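Local coordinates for beta-amyloid-like protein (Caenorhabditis elegans, PDB 3K6B) that is a worm relative of the amyloid precursor protein whose elongated, helical E2 domain probably binds heparin-like sulfated glycans, at residues A9-E14 against E92-A97; K139-T144 against H168-I173. All coordinates share one frame; numbering follows the deposited sequence.

Contact 1. Residues A9-E14 against E92-A97; sequences ANWTNE and EERVQA. With GU4 (2,3,4,6-tetra-O-sulfonato-alpha-D-glucopyranose), chain B.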
loop_
_atom_site.group_PDB
_atom_site.type_symbol
_atom_site.label_atom_id
_atom_site.label_comp_id
_atom_site.label_asym_id
_atom_site.label_seq_id
_atom_site.Cartn_x
_atom_site.Cartn_y
_atom_site.Cartn_z
ATOM N N ALA A 9 -12.051 10.070 9.814
ATOM C CA ALA A 9 -11.345 11.341 9.952
ATOM C C ALA A 9 -10.136 11.403 10.912
ATOM O O ALA A 9 -9.669 12.496 11.214
ATOM C CB ALA A 9 -12.333 12.443 10.290
ATOM N N ASN A 10 -9.626 10.283 11.422
ATOM C CA ASN A 10 -8.439 10.395 12.277
ATOM C C ASN A 10 -7.327 9.850 11.392
ATOM O O ASN A 10 -6.201 10.304 11.459
ATOM C CB ASN A 10 -8.564 9.554 13.570
ATOM C CG ASN A 10 -7.476 9.894 14.611
ATOM O OD1 ASN A 10 -6.410 10.410 14.265
ATOM N ND2 ASN A 10 -7.748 9.580 15.896
ATOM N N TRP A 11 -7.669 8.878 10.556
ATOM C CA TRP A 11 -6.684 8.283 9.665
ATOM C C TRP A 11 -5.454 7.735 10.403
ATOM O O TRP A 11 -4.623 7.049 9.809
ATOM C CB TRP A 11 -6.261 9.290 8.574
ATOM C CG TRP A 11 -7.399 9.627 7.619
ATOM C CD1 TRP A 11 -8.665 9.109 7.631
ATOM C CD2 TRP A 11 -7.352 10.518 6.498
ATOM N NE1 TRP A 11 -9.407 9.614 6.586
ATOM C CE2 TRP A 11 -8.623 10.481 5.872
ATOM C CE3 TRP A 11 -6.362 11.341 5.955
ATOM C CZ2 TRP A 11 -8.922 11.237 4.733
ATOM C CZ3 TRP A 11 -6.665 12.088 4.828
ATOM C CH2 TRP A 11 -7.929 12.030 4.229
ATOM N N THR A 12 -5.385 8.020 11.703
ATOM C CA THR A 12 -4.305 7.583 12.590
ATOM C C THR A 12 -4.137 6.069 12.588
ATOM O O THR A 12 -3.045 5.569 12.813
ATOM C CB THR A 12 -4.550 8.110 14.063
ATOM O OG1 THR A 12 -4.012 9.430 14.179
ATOM C CG2 THR A 12 -3.878 7.248 15.109
ATOM N N ASN A 13 -5.209 5.335 12.342
ATOM C CA ASN A 13 -5.113 3.884 12.304
ATOM C C ASN A 13 -5.659 3.419 10.975
ATOM O O ASN A 13 -6.545 2.577 10.944
ATOM C CB ASN A 13 -5.921 3.246 13.431
ATOM C CG ASN A 13 -5.327 3.516 14.803
ATOM O OD1 ASN A 13 -5.657 4.508 15.463
ATOM N ND2 ASN A 13 -4.424 2.640 15.228
ATOM N N GLU A 14 -5.136 3.987 9.885
ATOM C CA GLU A 14 -5.553 3.637 8.543
ATOM C C GLU A 14 -5.296 2.165 8.215
ATOM O O GLU A 14 -6.170 1.511 7.660
ATOM C CB GLU A 14 -4.858 4.551 7.521
ATOM C CG GLU A 14 -5.149 4.216 6.062
ATOM C CD GLU A 14 -6.622 4.340 5.716
ATOM O OE1 GLU A 14 -7.340 5.040 6.461
ATOM O OE2 GLU A 14 -7.063 3.755 4.697
ATOM N N GLU A 92 -4.156 4.454 -0.421
ATOM C CA GLU A 92 -2.847 5.002 -0.779
ATOM C C GLU A 92 -2.804 6.506 -0.604
ATOM O O GLU A 92 -1.746 7.065 -0.346
ATOM C CB GLU A 92 -2.471 4.625 -2.215
ATOM N N GLU A 93 -3.954 7.164 -0.734
ATOM C CA GLU A 93 -4.019 8.612 -0.567
ATOM C C GLU A 93 -3.893 9.039 0.890
ATOM O O GLU A 93 -3.210 10.014 1.211
ATOM C CB GLU A 93 -5.314 9.152 -1.155
ATOM C CG GLU A 93 -5.148 9.466 -2.525
ATOM N N ARG A 94 -4.554 8.313 1.778
ATOM C CA ARG A 94 -4.469 8.645 3.184
ATOM C C ARG A 94 -3.098 8.294 3.702
ATOM O O ARG A 94 -2.502 9.079 4.429
ATOM C CB ARG A 94 -5.506 7.889 3.993
ATOM C CG ARG A 94 -6.904 8.196 3.595
ATOM C CD ARG A 94 -7.857 7.331 4.373
ATOM N NE ARG A 94 -9.239 7.564 3.972
ATOM C CZ ARG A 94 -10.277 6.867 4.417
ATOM N NH1 ARG A 94 -10.109 5.884 5.287
ATOM N NH2 ARG A 94 -11.486 7.148 3.968
ATOM N N VAL A 95 -2.593 7.118 3.340
ATOM C CA VAL A 95 -1.276 6.707 3.809
ATOM C C VAL A 95 -0.236 7.737 3.389
ATOM O O VAL A 95 0.543 8.157 4.219
ATOM C CB VAL A 95 -0.888 5.299 3.291
ATOM C CG1 VAL A 95 0.460 4.894 3.843
ATOM C CG2 VAL A 95 -1.935 4.275 3.703
ATOM N N GLN A 96 -0.231 8.168 2.124
ATOM C CA GLN A 96 0.727 9.184 1.663
ATOM C C GLN A 96 0.534 10.476 2.470
ATOM O O GLN A 96 1.487 11.067 2.982
ATOM C CB GLN A 96 0.527 9.495 0.178
ATOM C CG GLN A 96 1.684 9.104 -0.710
ATOM C CD GLN A 96 1.310 7.996 -1.698
ATOM O OE1 GLN A 96 1.569 6.813 -1.446
ATOM N NE2 GLN A 96 0.689 8.374 -2.825
ATOM N N ALA A 97 -0.721 10.900 2.573
ATOM C CA ALA A 97 -1.096 12.103 3.313
ATOM C C ALA A 97 -0.627 12.040 4.767
ATOM O O ALA A 97 -0.078 13.010 5.287
ATOM C CB ALA A 97 -2.599 12.272 3.274
HETATM O O1 GU4 B . 2.433 -2.813 11.273
HETATM C C1 GU4 B . 1.633 -2.254 10.304
HETATM O O5 GU4 B . 0.609 -1.461 10.970
HETATM C C5 GU4 B . 1.209 -0.508 11.886
HETATM C C6 GU4 B . 0.071 0.351 12.500
HETATM O O6 GU4 B . -0.846 1.022 11.563
HETATM S S6 GU4 B . -2.122 1.669 12.117
HETATM O O22 GU4 B . -2.774 0.806 13.131
HETATM O O23 GU4 B . -3.106 1.739 11.010
HETATM O O21 GU4 B . -1.704 3.055 12.538
HETATM C C4 GU4 B . 2.229 0.475 11.166
HETATM O O4 GU4 B . 2.948 1.273 12.121
HETATM S S4 GU4 B . 2.820 2.770 11.943
HETATM O O25 GU4 B . 3.491 3.346 13.163
HETATM O O26 GU4 B . 3.529 3.171 10.670
HETATM O O24 GU4 B . 1.378 3.251 11.866
HETATM C C3 GU4 B . 3.248 -0.290 10.238
HETATM O O3 GU4 B . 3.966 0.620 9.373
HETATM S S3 GU4 B . 5.459 0.662 9.695
HETATM O O28 GU4 B . 6.101 -0.569 9.094
HETATM O O29 GU4 B . 6.043 1.879 9.063
HETATM O O27 GU4 B . 5.710 0.820 11.176
HETATM C C2 GU4 B . 2.522 -1.358 9.389
HETATM O O2 GU4 B . 3.496 -2.118 8.691
HETATM S S2 GU4 B . 3.177 -2.200 7.227
HETATM O O11 GU4 B . 4.143 -3.162 6.647
HETATM O O12 GU4 B . 1.871 -2.893 7.019
HETATM O O10 GU4 B . 3.369 -0.785 6.719
#
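Arg94 lays its aliphatic chain across one face of the Trp11 indole. Its CG sits above the centre of the ring system, and Arg94 CD lies 3.6 Å from the centroid of the five-membered ring, close to its normal, a CH-pi contact. Because Arg94 is extended from CG to NE, the guanidinium continues alongside the same face, its plane only 16° from that of the indole. Trp11 NE1 and Arg94 NE, 3.3 Å apart, are both donors, so no hydrogen bond joins them; NE1 lies over the guanidinium face, offset toward its rim.

Glu14 meets Arg94 at its edge. With CG anti to the backbone N and the chain bent at chi2 (62°), its carboxylate is carried to Arg94 NH1, which donates to Glu14 OE1 over 3.1 Å at 174°. OE1 lies in the guanidinium plane and offers its syn lone pair, but the carboxylate stands nearly perpendicular, giving a one-oxygen salt bridge. Glu14 OE2 turns to Tyr5 OH and His91 ND1, while Tyr5 also makes a cation-pi contact with Arg94 and its backbone O is hydrogen-bonded to Arg94 NH2.

Nearer its backbone, Glu14 touches Val95, CG to CG2 4.0 Å. Asn13 precedes helix 14-53 but makes no side-chain capping bond; ND2 instead donates to GU4 O22 over 3.2 Å. The CH-pi contact and salt bridge together hold this loop against helix 55-119, with both carboxylate oxygens of buried Glu14 satisfied.

Contact 2. Residues K139-T144 against H168-I173; sequences KDRMHT and HRLRYI. With GU4 (2,3,4,6-tetra-O-sulfonato-alpha-D-glucopyranose), chain B.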
loop_
_atom_site.group_PDB
_atom_site.type_symbol
_atom_site.label_atom_id
_atom_site.label_comp_id
_atom_site.label_asym_id
_atom_site.label_seq_id
_atom_site.Cartn_x
_atom_site.Cartn_y
_atom_site.Cartn_z
ATOM N N LYS A 139 10.086 5.346 5.773
ATOM C CA LYS A 139 8.813 4.623 5.759
ATOM C C LYS A 139 8.095 4.891 4.445
ATOM O O LYS A 139 7.316 4.061 3.963
ATOM C CB LYS A 139 7.924 5.057 6.926
ATOM C CG LYS A 139 8.252 4.374 8.126
ATOM N N ASP A 140 8.362 6.066 3.876
ATOM C CA ASP A 140 7.783 6.477 2.602
ATOM C C ASP A 140 8.392 5.635 1.491
ATOM O O ASP A 140 7.711 5.268 0.551
ATOM C CB ASP A 140 8.062 7.961 2.373
ATOM C CG ASP A 140 7.373 8.506 1.141
ATOM O OD1 ASP A 140 6.525 7.806 0.562
ATOM O OD2 ASP A 140 7.688 9.649 0.756
ATOM N N ARG A 141 9.679 5.337 1.598
ATOM C CA ARG A 141 10.343 4.492 0.618
ATOM C C ARG A 141 9.803 3.054 0.712
ATOM O O ARG A 141 9.415 2.472 -0.285
ATOM C CB ARG A 141 11.868 4.533 0.854
ATOM C CG ARG A 141 12.721 3.591 -0.003
ATOM C CD ARG A 141 14.187 3.973 0.142
ATOM N NE ARG A 141 15.070 3.181 -0.705
ATOM C CZ ARG A 141 15.353 1.895 -0.518
ATOM N NH1 ARG A 141 14.823 1.232 0.500
ATOM N NH2 ARG A 141 16.174 1.271 -1.356
ATOM N N MET A 142 9.768 2.502 1.924
ATOM C CA MET A 142 9.288 1.131 2.167
ATOM C C MET A 142 7.870 0.856 1.674
ATOM O O MET A 142 7.562 -0.234 1.174
ATOM C CB MET A 142 9.356 0.790 3.653
ATOM C CG MET A 142 8.508 -0.412 4.024
ATOM S SD MET A 142 8.080 -0.477 5.818
ATOM C CE MET A 142 6.239 -0.152 5.782
ATOM N N HIS A 143 6.995 1.837 1.847
ATOM C CA HIS A 143 5.643 1.660 1.372
ATOM C C HIS A 143 5.586 1.782 -0.120
ATOM O O HIS A 143 4.852 1.056 -0.773
ATOM C CB HIS A 143 4.687 2.631 2.063
ATOM C CG HIS A 143 4.028 2.029 3.250
ATOM N ND1 HIS A 143 3.315 2.752 4.178
ATOM C CD2 HIS A 143 3.977 0.738 3.669
ATOM C CE1 HIS A 143 2.856 1.940 5.116
ATOM N NE2 HIS A 143 3.246 0.709 4.825
ATOM N N THR A 144 6.365 2.695 -0.676
ATOM C CA THR A 144 6.386 2.892 -2.118
ATOM C C THR A 144 6.899 1.619 -2.754
ATOM O O THR A 144 6.149 0.916 -3.420
ATOM C CB THR A 144 7.295 4.059 -2.486
ATOM O OG1 THR A 144 6.894 5.215 -1.737
ATOM C CG2 THR A 144 7.214 4.360 -3.970
ATOM N N HIS A 168 11.515 8.067 -9.332
ATOM C CA HIS A 168 11.520 9.491 -9.030
ATOM C C HIS A 168 11.300 9.744 -7.539
ATOM O O HIS A 168 11.879 10.650 -6.962
ATOM C CB HIS A 168 10.442 10.212 -9.836
ATOM C CG HIS A 168 10.424 11.697 -9.616
ATOM N ND1 HIS A 168 9.548 12.317 -8.747
ATOM C CD2 HIS A 168 11.205 12.682 -10.119
ATOM C CE1 HIS A 168 9.789 13.615 -8.726
ATOM N NE2 HIS A 168 10.791 13.865 -9.551
ATOM N N ARG A 169 10.459 8.946 -6.904
ATOM C CA ARG A 169 10.230 9.123 -5.474
ATOM C C ARG A 169 11.471 8.770 -4.660
ATOM O O ARG A 169 11.945 9.562 -3.855
ATOM C CB ARG A 169 9.100 8.235 -5.004
ATOM C CG ARG A 169 7.756 8.860 -5.054
ATOM C CD ARG A 169 6.819 8.039 -4.196
ATOM N NE ARG A 169 5.783 8.880 -3.619
ATOM C CZ ARG A 169 4.504 8.542 -3.582
ATOM N NH1 ARG A 169 4.125 7.379 -4.090
ATOM N NH2 ARG A 169 3.607 9.370 -3.060
ATOM N N LEU A 170 11.978 7.562 -4.864
ATOM C CA LEU A 170 13.158 7.105 -4.155
ATOM C C LEU A 170 14.366 8.037 -4.308
ATOM O O LEU A 170 15.246 8.051 -3.452
ATOM C CB LEU A 170 13.531 5.698 -4.630
ATOM C CG LEU A 170 12.554 4.582 -4.237
ATOM C CD1 LEU A 170 12.920 3.249 -4.862
ATOM C CD2 LEU A 170 12.581 4.466 -2.755
ATOM N N ARG A 171 14.406 8.810 -5.390
ATOM C CA ARG A 171 15.507 9.737 -5.633
ATOM C C ARG A 171 15.423 10.950 -4.719
ATOM O O ARG A 171 16.378 11.277 -4.010
ATOM C CB ARG A 171 15.490 10.195 -7.085
ATOM C CG ARG A 171 16.827 10.079 -7.802
ATOM C CD ARG A 171 16.622 10.096 -9.312
ATOM N NE ARG A 171 17.706 9.418 -10.019
ATOM C CZ ARG A 171 17.544 8.730 -11.147
ATOM N NH1 ARG A 171 16.332 8.630 -11.687
ATOM N NH2 ARG A 171 18.593 8.152 -11.740
ATOM N N TYR A 172 14.274 11.618 -4.740
ATOM C CA TYR A 172 14.048 12.787 -3.900
ATOM C C TYR A 172 14.039 12.489 -2.411
ATOM O O TYR A 172 14.310 13.374 -1.608
ATOM C CB TYR A 172 12.754 13.469 -4.289
ATOM C CG TYR A 172 12.949 14.438 -5.406
ATOM C CD1 TYR A 172 13.501 15.692 -5.171
ATOM C CD2 TYR A 172 12.615 14.093 -6.709
ATOM C CE1 TYR A 172 13.718 16.567 -6.201
ATOM C CE2 TYR A 172 12.832 14.968 -7.750
ATOM C CZ TYR A 172 13.382 16.196 -7.486
ATOM O OH TYR A 172 13.633 17.054 -8.518
ATOM N N ILE A 173 13.716 11.259 -2.036
ATOM C CA ILE A 173 13.729 10.890 -0.636
ATOM C C ILE A 173 15.179 11.006 -0.193
ATOM O O ILE A 173 15.481 11.619 0.828
ATOM C CB ILE A 173 13.198 9.446 -0.427
ATOM C CG1 ILE A 173 11.674 9.457 -0.534
ATOM C CG2 ILE A 173 13.625 8.909 0.927
ATOM C CD1 ILE A 173 11.014 8.146 -0.244
HETATM O O1 GU4 B . 2.433 -2.813 11.273
HETATM C C1 GU4 B . 1.633 -2.254 10.304
HETATM O O5 GU4 B . 0.609 -1.461 10.970
HETATM C C5 GU4 B . 1.209 -0.508 11.886
HETATM C C6 GU4 B . 0.071 0.351 12.500
HETATM O O6 GU4 B . -0.846 1.022 11.563
HETATM S S6 GU4 B . -2.122 1.669 12.117
HETATM O O22 GU4 B . -2.774 0.806 13.131
HETATM O O23 GU4 B . -3.106 1.739 11.010
HETATM O O21 GU4 B . -1.704 3.055 12.538
HETATM C C4 GU4 B . 2.229 0.475 11.166
HETATM O O4 GU4 B . 2.948 1.273 12.121
HETATM S S4 GU4 B . 2.820 2.770 11.943
HETATM O O25 GU4 B . 3.491 3.346 13.163
HETATM O O26 GU4 B . 3.529 3.171 10.670
HETATM O O24 GU4 B . 1.378 3.251 11.866
HETATM C C3 GU4 B . 3.248 -0.290 10.238
HETATM O O3 GU4 B . 3.966 0.620 9.373
HETATM S S3 GU4 B . 5.459 0.662 9.695
HETATM O O28 GU4 B . 6.101 -0.569 9.094
HETATM O O29 GU4 B . 6.043 1.879 9.063
HETATM O O27 GU4 B . 5.710 0.820 11.176
HETATM C C2 GU4 B . 2.522 -1.358 9.389
HETATM O O2 GU4 B . 3.496 -2.118 8.691
HETATM S S2 GU4 B . 3.177 -2.200 7.227
HETATM O O11 GU4 B . 4.143 -3.162 6.647
HETATM O O12 GU4 B . 1.871 -2.893 7.019
HETATM O O10 GU4 B . 3.369 -0.785 6.719
#
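Ile173 points its CD1 methyl into the angle between Asp140 and Arg141, 3.8 Å from Asp140 OD2 and 3.9 Å from Arg141 CB. The next turn of the interface is made by Thr144 and Arg169. Thr144 CG2, anti to the backbone N (OG1 at chi1 -54°), lies 3.7 Å from Arg169 CD, while the hydroxyl folds back to donate to the Asp140 carbonyl of its own helix, at a modelled distance too short to be trusted. On the flank, Leu170 CD2 packs on the base of Arg141, 3.7 Å from Arg141 CB; the still closer approach to CG is doubtful in the model. No hydrogen bond crosses between the segments. Asp140 OD1 and Arg169 NE, 4.4 Å apart, feel each other by charge only, since the oxygen stands well out of the guanidinium plane.

The backbone geometry is that of an antiparallel helix pair: the segment axes run at 167° and approach to 10.0 Å, as expected for neighbouring helices in the C-terminal bundle of an E2 domain. Helix 55-119 adds a further layer, where Lys103 forms a salt bridge with Asp140 OD2 and Leu99 touches the Asp140 side chain.

His143, on another side of helix 123-154, faces the sulfated sugar. Its NE2 is modelled as donating to GU4 O10, near the ring plane, though the separation is doubtfully short. Cutting this side chain back to an alanine is likely to leave the 2-sulfate without that donor and open a gap between helix and sugar. Met142 CE lies beside the 2- and 3-sulfates, and Val95 of helix 55-119 packs against the imidazole.

Contacts 1 and 2 lie in series along the chain, their centres about 17 Å apart. Contact 1 sets the loop before helix 14-53 on helix 55-119; contact 2 pairs helix 123-154 with helix 163-182. Helices 55-119 and 123-154 follow each other in the chain and join the two contacts directly, Val95 CG1 lying 3.6 Å from His143 ND1. The ligand spans them: the 6-sulfate meets Asn13 of contact 1 and the 2-sulfate His143 of contact 2, with His15 and Asp16 as further hydrogen-bonding partners. The site therefore draws on distant parts of the E2 sequence, consistent with a glycan-binding surface that depends on how the helices are assembled.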